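Local atomic coordinates of DUF5037 domain-containing protein (Ruminococcus gnavus, PDB entry 4GL6), a protein that is of unknown function, a member of the DUF5037 family from a gut bacterium, in which two four-stranded beta sheets are combined with helices. Residues A[134-139]-A[220-225]; A[109-114]-A[126-131]. One frame throughout, in Å; residues are numbered along the deposited sequence.

Interaction 1 (A[134-139]-A[220-225]); sequences SDYKTL and MRYGSD
The rings of Tyr136 and Tyr222 lie one over the other as an offset stack, their planes only 6° from parallel and their centroids 4.6 Å apart. Over the middle of the Tyr136 ring sits not the centre of its partner but Tyr222 CB, 3.8 Å from the ring centroid and almost on the normal, a CH-pi contact. The exchange is reciprocal: Tyr136 CB rests on a face of the Tyr222 ring, displaced toward its rim, with Tyr222 CD1 its closest atom at 3.6 Å. The two CG atoms, Tyr136 CG and Tyr222 CG, meet at 3.7 Å. Overlap is thus concentrated at the CB ends of both rings, and each hydroxyl projects beyond the other ring.

The first torsions are consistent with this overlap at the CB ends: Tyr136 CG stands between the backbone N and the carbonyl carbon (chi1 55°), while Tyr222 CG is anti to the backbone N (chi1 -170°). Tyr222 also occupies the second position of a type II beta turn from Arg221 to Ser224, closed by the bond from Ser224 N to Arg221 O at 3.1 Å, with Gly223 at positive phi.

The contact is apolar stacking at the surface, joining the loop that leads into strand 140-147 to the turn that follows strand 215-220. Between them comes Gln174, just ahead of strand 175-182: it packs against Tyr136 and accepts a hydrogen bond from Tyr222 N. The pair therefore bridges the ends of two strands that flank strand 175-182 in the mixed sheet.

Interaction 2 (A[109-114]-A[126-131]); sequences EEWQDI and VDLCNQ
Trp111 lays one face of its indole against Leu128, the two side chains running past each other in opposite directions. Leu128 CB stands over the six-membered ring, 3.9 Å from its centroid and 17° off the normal, a CH-pi contact, while Leu128 CD2 reaches across the same face to Trp111 CD2 at 4.0 Å. Cys129 comes from another direction: its SG lies at the edge of the six-membered ring, 3.9 Å from Trp111 CZ3, as a sulfur-aromatic contact. With CG beside the backbone N and anti to the carbonyl carbon (chi1 -52°), the indole extends to the last turn of helix 122-129. Ile114 closes the type I turn begun by Trp111 and meets Leu128 tip to tip, Ile114 CD1 to Leu128 CD2. Ile119 of helix 116-119 touches both Ile114 and Leu128.

With an alanine in place of Trp111, the indole face over which Leu128 sits and the edge beside Cys129 SG would be lost, which would probably leave a gap between the loop and the end of helix 122-129. Across these two segments cohesion comes from dispersion and shape fit, with aromatic, aliphatic and sulfur groups in contact; the links they make to each other include neither a hydrogen bond nor a salt bridge.

Overall arrangement
Following the chain from the N terminus, strand 99-104 leads into 109-114, and interaction 2 closes a short, mostly helical loop by bringing 126-131 back against it. Interaction 1 opens only afterwards, at 134-139, and spans a much longer excursion through helices and three strands, 140-147, 175-182 and 215-220, to 220-225. The two contacts are therefore in series, neither nested nor crossed, with centres about 14 Å apart. They still touch: Lys137 N probably bonds to Cys129 O, Lys137 packs on Trp111, Leu139 on Cys129 and Tyr222 on Asn130. Together they connect the loop after strand 99-104, helix 122-129 and the ends of strands 140-147 and 215-220.

Interaction 1 (A[134-139]-A[220-225])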
loop_
_atom_site.group_PDB
_atom_site.type_symbol
_atom_site.label_atom_id
_atom_site.label_comp_id
_atom_site.label_asym_id
_atom_site.label_seq_id
_atom_site.Cartn_x
_atom_site.Cartn_y
_atom_site.Cartn_z
ATOM N N SER A 134 19.725 15.744 -3.327
ATOM C CA SER A 134 20.533 14.507 -3.364
ATOM C C SER A 134 20.140 13.411 -2.338
ATOM O O SER A 134 20.416 12.223 -2.570
ATOM C CB SER A 134 22.015 14.841 -3.155
ATOM O OG SER A 134 22.258 15.439 -1.884
ATOM N N ASP A 135 19.528 13.809 -1.221
ATOM C CA ASP A 135 19.140 12.917 -0.130
ATOM C C ASP A 135 17.625 12.963 0.046
ATOM O O ASP A 135 17.079 13.853 0.698
ATOM C CB ASP A 135 19.882 13.323 1.154
ATOM C CG ASP A 135 19.700 12.334 2.307
ATOM O OD1 ASP A 135 18.979 11.306 2.176
ATOM O OD2 ASP A 135 20.307 12.604 3.373
ATOM N N TYR A 136 16.949 12.019 -0.583
ATOM C CA TYR A 136 15.498 11.922 -0.495
ATOM C C TYR A 136 15.082 10.452 -0.542
ATOM O O TYR A 136 15.865 9.572 -0.900
ATOM C CB TYR A 136 14.786 12.762 -1.571
ATOM C CG TYR A 136 15.218 12.448 -2.995
ATOM C CD1 TYR A 136 14.621 11.410 -3.721
ATOM C CD2 TYR A 136 16.235 13.158 -3.620
ATOM C CE1 TYR A 136 15.028 11.107 -5.028
ATOM C CE2 TYR A 136 16.641 12.851 -4.919
ATOM C CZ TYR A 136 16.041 11.828 -5.619
ATOM O OH TYR A 136 16.421 11.526 -6.904
ATOM N N LYS A 137 13.860 10.215 -0.101
ATOM C CA LYS A 137 13.259 8.916 -0.075
ATOM C C LYS A 137 11.940 9.002 -0.844
ATOM O O LYS A 137 11.184 9.969 -0.697
ATOM C CB LYS A 137 13.002 8.486 1.362
ATOM C CG LYS A 137 12.173 7.200 1.485
ATOM C CD LYS A 137 11.813 6.817 2.918
ATOM C CE LYS A 137 10.702 5.764 2.960
ATOM N NZ LYS A 137 11.046 4.500 2.237
ATOM N N THR A 138 11.683 7.980 -1.655
ATOM C CA THR A 138 10.429 7.838 -2.346
ATOM C C THR A 138 9.363 7.632 -1.258
ATOM O O THR A 138 9.443 6.683 -0.485
ATOM C CB THR A 138 10.420 6.613 -3.288
ATOM O OG1 THR A 138 11.378 6.805 -4.323
ATOM C CG2 THR A 138 9.066 6.449 -3.912
ATOM N N LEU A 139 8.380 8.527 -1.228
ATOM C CA LEU A 139 7.295 8.507 -0.239
ATOM C C LEU A 139 6.604 7.159 -0.271
ATOM O O LEU A 139 6.371 6.535 0.771
ATOM C CB LEU A 139 6.274 9.610 -0.527
ATOM C CG LEU A 139 6.773 11.044 -0.359
ATOM C CD1 LEU A 139 5.654 11.977 -0.794
ATOM C CD2 LEU A 139 7.230 11.377 1.051
HETATM N N MSE A 220 6.412 10.826 -10.235
HETATM C CA MSE A 220 6.587 12.287 -10.117
HETATM C C MSE A 220 7.827 12.346 -9.254
HETATM O O MSE A 220 7.798 11.915 -8.090
HETATM C CB MSE A 220 5.417 13.008 -9.459
HETATM C CG MSE A 220 5.686 14.507 -9.308
HETATM SE SE MSE A 220 4.115 15.558 -8.940
HETATM C CE MSE A 220 3.156 15.402 -10.614
ATOM N N ARG A 221 8.915 12.829 -9.847
ATOM C CA ARG A 221 10.207 12.864 -9.178
ATOM C C ARG A 221 10.305 13.998 -8.211
ATOM O O ARG A 221 9.528 14.945 -8.264
ATOM C CB ARG A 221 11.352 12.951 -10.189
ATOM C CG ARG A 221 11.398 11.722 -11.053
ATOM C CD ARG A 221 12.534 11.754 -12.044
ATOM N NE ARG A 221 12.552 10.504 -12.782
ATOM C CZ ARG A 221 12.999 9.337 -12.313
ATOM N NH1 ARG A 221 13.498 9.213 -11.070
ATOM N NH2 ARG A 221 12.933 8.260 -13.096
ATOM N N TYR A 222 11.299 13.878 -7.338
ATOM C CA TYR A 222 11.609 14.859 -6.333
ATOM C C TYR A 222 11.904 16.188 -7.011
ATOM O O TYR A 222 12.676 16.231 -7.982
ATOM C CB TYR A 222 12.809 14.376 -5.513
ATOM C CG TYR A 222 13.075 15.198 -4.313
ATOM C CD1 TYR A 222 12.398 14.945 -3.112
ATOM C CD2 TYR A 222 13.984 16.251 -4.359
ATOM C CE1 TYR A 222 12.635 15.715 -1.991
ATOM C CE2 TYR A 222 14.226 17.023 -3.236
ATOM C CZ TYR A 222 13.545 16.754 -2.059
ATOM O OH TYR A 222 13.789 17.518 -0.954
ATOM N N GLY A 223 11.248 17.246 -6.514
ATOM C CA GLY A 223 11.414 18.593 -7.056
ATOM C C GLY A 223 10.819 18.828 -8.437
ATOM O O GLY A 223 11.206 19.773 -9.114
ATOM N N SER A 224 9.891 17.970 -8.857
ATOM C CA SER A 224 9.216 18.061 -10.144
ATOM C C SER A 224 7.714 18.217 -9.889
ATOM O O SER A 224 7.166 17.562 -9.012
ATOM C CB SER A 224 9.487 16.794 -10.947
ATOM O OG SER A 224 8.903 16.874 -12.227
ATOM N N ASP A 225 7.061 19.087 -10.652
ATOM C CA ASP A 225 5.621 19.327 -10.527
ATOM C C ASP A 225 4.772 18.509 -11.495
ATOM O O ASP A 225 3.548 18.573 -11.427
ATOM C CB ASP A 225 5.334 20.838 -10.660
ATOM C CG ASP A 225 5.902 21.651 -9.483
ATOM O OD1 ASP A 225 6.182 21.089 -8.395
ATOM O OD2 ASP A 225 6.059 22.874 -9.640
#

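Interaction 2 (A[109-114]-A[126-131])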
loop_
_atom_site.group_PDB
_atom_site.type_symbol
_atom_site.label_atom_id
_atom_site.label_comp_id
_atom_site.label_asym_id
_atom_site.label_seq_id
_atom_site.Cartn_x
_atom_site.Cartn_y
_atom_site.Cartn_z
ATOM N N GLU A 109 14.426 0.805 8.587
ATOM C CA GLU A 109 14.891 0.446 9.940
ATOM C C GLU A 109 15.157 1.666 10.821
ATOM O O GLU A 109 14.667 1.723 11.949
ATOM C CB GLU A 109 16.143 -0.445 9.878
ATOM C CG GLU A 109 16.576 -1.035 11.221
ATOM C CD GLU A 109 17.790 -1.951 11.128
ATOM O OE1 GLU A 109 18.687 -1.719 10.285
ATOM O OE2 GLU A 109 17.857 -2.903 11.933
ATOM N N GLU A 110 15.863 2.652 10.257
ATOM C CA GLU A 110 16.238 3.901 10.951
ATOM C C GLU A 110 15.060 4.615 11.619
ATOM O O GLU A 110 15.232 5.162 12.696
ATOM C CB GLU A 110 16.943 4.927 10.021
ATOM C CG GLU A 110 18.229 4.482 9.310
ATOM C CD GLU A 110 17.995 3.855 7.936
ATOM O OE1 GLU A 110 17.298 4.482 7.115
ATOM O OE2 GLU A 110 18.525 2.747 7.669
ATOM N N TRP A 111 13.884 4.605 10.984
ATOM C CA TRP A 111 12.680 5.300 11.505
ATOM C C TRP A 111 11.688 4.469 12.275
ATOM O O TRP A 111 10.743 5.022 12.843
ATOM C CB TRP A 111 11.937 6.017 10.376
ATOM C CG TRP A 111 12.798 6.931 9.532
ATOM C CD1 TRP A 111 14.046 7.462 9.841
ATOM C CD2 TRP A 111 12.451 7.526 8.246
ATOM N NE1 TRP A 111 14.504 8.258 8.843
ATOM C CE2 TRP A 111 13.599 8.348 7.857
ATOM C CE3 TRP A 111 11.353 7.449 7.391
ATOM C CZ2 TRP A 111 13.629 9.056 6.665
ATOM C CZ3 TRP A 111 11.395 8.176 6.191
ATOM C CH2 TRP A 111 12.507 8.964 5.846
ATOM N N GLN A 112 11.904 3.159 12.351
ATOM C CA GLN A 112 10.977 2.268 13.051
ATOM C C GLN A 112 10.798 2.568 14.534
ATOM O O GLN A 112 9.722 2.335 15.070
ATOM C CB GLN A 112 11.350 0.816 12.826
ATOM C CG GLN A 112 11.063 0.429 11.383
ATOM C CD GLN A 112 11.599 -0.907 10.981
ATOM O OE1 GLN A 112 12.043 -1.712 11.797
ATOM N NE2 GLN A 112 11.605 -1.127 9.696
ATOM N N ASP A 113 11.831 3.120 15.169
ATOM C CA ASP A 113 11.746 3.530 16.570
ATOM C C ASP A 113 10.899 4.777 16.798
ATOM O O ASP A 113 10.474 4.983 17.934
ATOM C CB ASP A 113 13.145 3.774 17.157
ATOM C CG ASP A 113 13.979 2.496 17.273
ATOM O OD1 ASP A 113 13.465 1.370 17.033
ATOM O OD2 ASP A 113 15.172 2.633 17.617
ATOM N N ILE A 114 10.650 5.593 15.760
ATOM C CA ILE A 114 9.887 6.848 15.929
ATOM C C ILE A 114 8.465 6.514 16.409
ATOM O O ILE A 114 7.851 5.600 15.853
ATOM C CB ILE A 114 9.778 7.722 14.643
ATOM C CG1 ILE A 114 11.154 8.106 14.073
ATOM C CG2 ILE A 114 9.045 9.035 14.952
ATOM C CD1 ILE A 114 11.091 8.755 12.703
ATOM N N VAL A 126 6.757 13.383 5.272
ATOM C CA VAL A 126 7.284 14.143 4.128
ATOM C C VAL A 126 8.559 14.894 4.501
ATOM O O VAL A 126 9.501 14.937 3.718
ATOM C CB VAL A 126 6.233 15.136 3.569
ATOM C CG1 VAL A 126 6.851 16.127 2.583
ATOM C CG2 VAL A 126 5.084 14.379 2.922
ATOM N N ASP A 127 8.563 15.499 5.684
ATOM C CA ASP A 127 9.744 16.202 6.210
ATOM C C ASP A 127 10.924 15.227 6.329
ATOM O O ASP A 127 12.038 15.561 5.929
ATOM C CB ASP A 127 9.439 16.867 7.568
ATOM C CG ASP A 127 10.704 17.255 8.331
ATOM O OD1 ASP A 127 11.456 18.119 7.828
ATOM O OD2 ASP A 127 10.955 16.667 9.418
ATOM N N LEU A 128 10.668 14.045 6.883
ATOM C CA LEU A 128 11.703 13.026 7.012
ATOM C C LEU A 128 12.228 12.588 5.637
ATOM O O LEU A 128 13.438 12.475 5.449
ATOM C CB LEU A 128 11.214 11.823 7.832
ATOM C CG LEU A 128 11.385 11.857 9.354
ATOM C CD1 LEU A 128 10.963 13.161 10.046
ATOM C CD2 LEU A 128 10.617 10.663 9.899
ATOM N N CYS A 129 11.324 12.396 4.680
ATOM C CA CYS A 129 11.713 11.942 3.333
ATOM C C CYS A 129 12.491 12.964 2.523
ATOM O O CYS A 129 13.468 12.594 1.880
ATOM C CB CYS A 129 10.498 11.477 2.518
ATOM S SG CYS A 129 9.704 9.993 3.173
ATOM N N ASN A 130 12.078 14.229 2.594
ATOM C CA ASN A 130 12.653 15.294 1.773
ATOM C C ASN A 130 13.836 16.039 2.425
ATOM O O ASN A 130 13.689 17.190 2.839
ATOM C CB ASN A 130 11.522 16.277 1.381
ATOM C CG ASN A 130 10.351 15.598 0.675
ATOM O OD1 ASN A 130 10.409 14.407 0.291
ATOM N ND2 ASN A 130 9.290 16.372 0.457
ATOM N N GLN A 131 15.007 15.410 2.521
ATOM C CA GLN A 131 16.181 16.082 3.130
ATOM C C GLN A 131 16.894 17.080 2.197
ATOM O O GLN A 131 17.300 18.158 2.639
ATOM C CB GLN A 131 17.187 15.065 3.702
ATOM C CG GLN A 131 16.654 14.211 4.851
ATOM C CD GLN A 131 16.353 15.027 6.113
ATOM O OE1 GLN A 131 15.221 15.032 6.605
ATOM N NE2 GLN A 131 17.349 15.750 6.610
#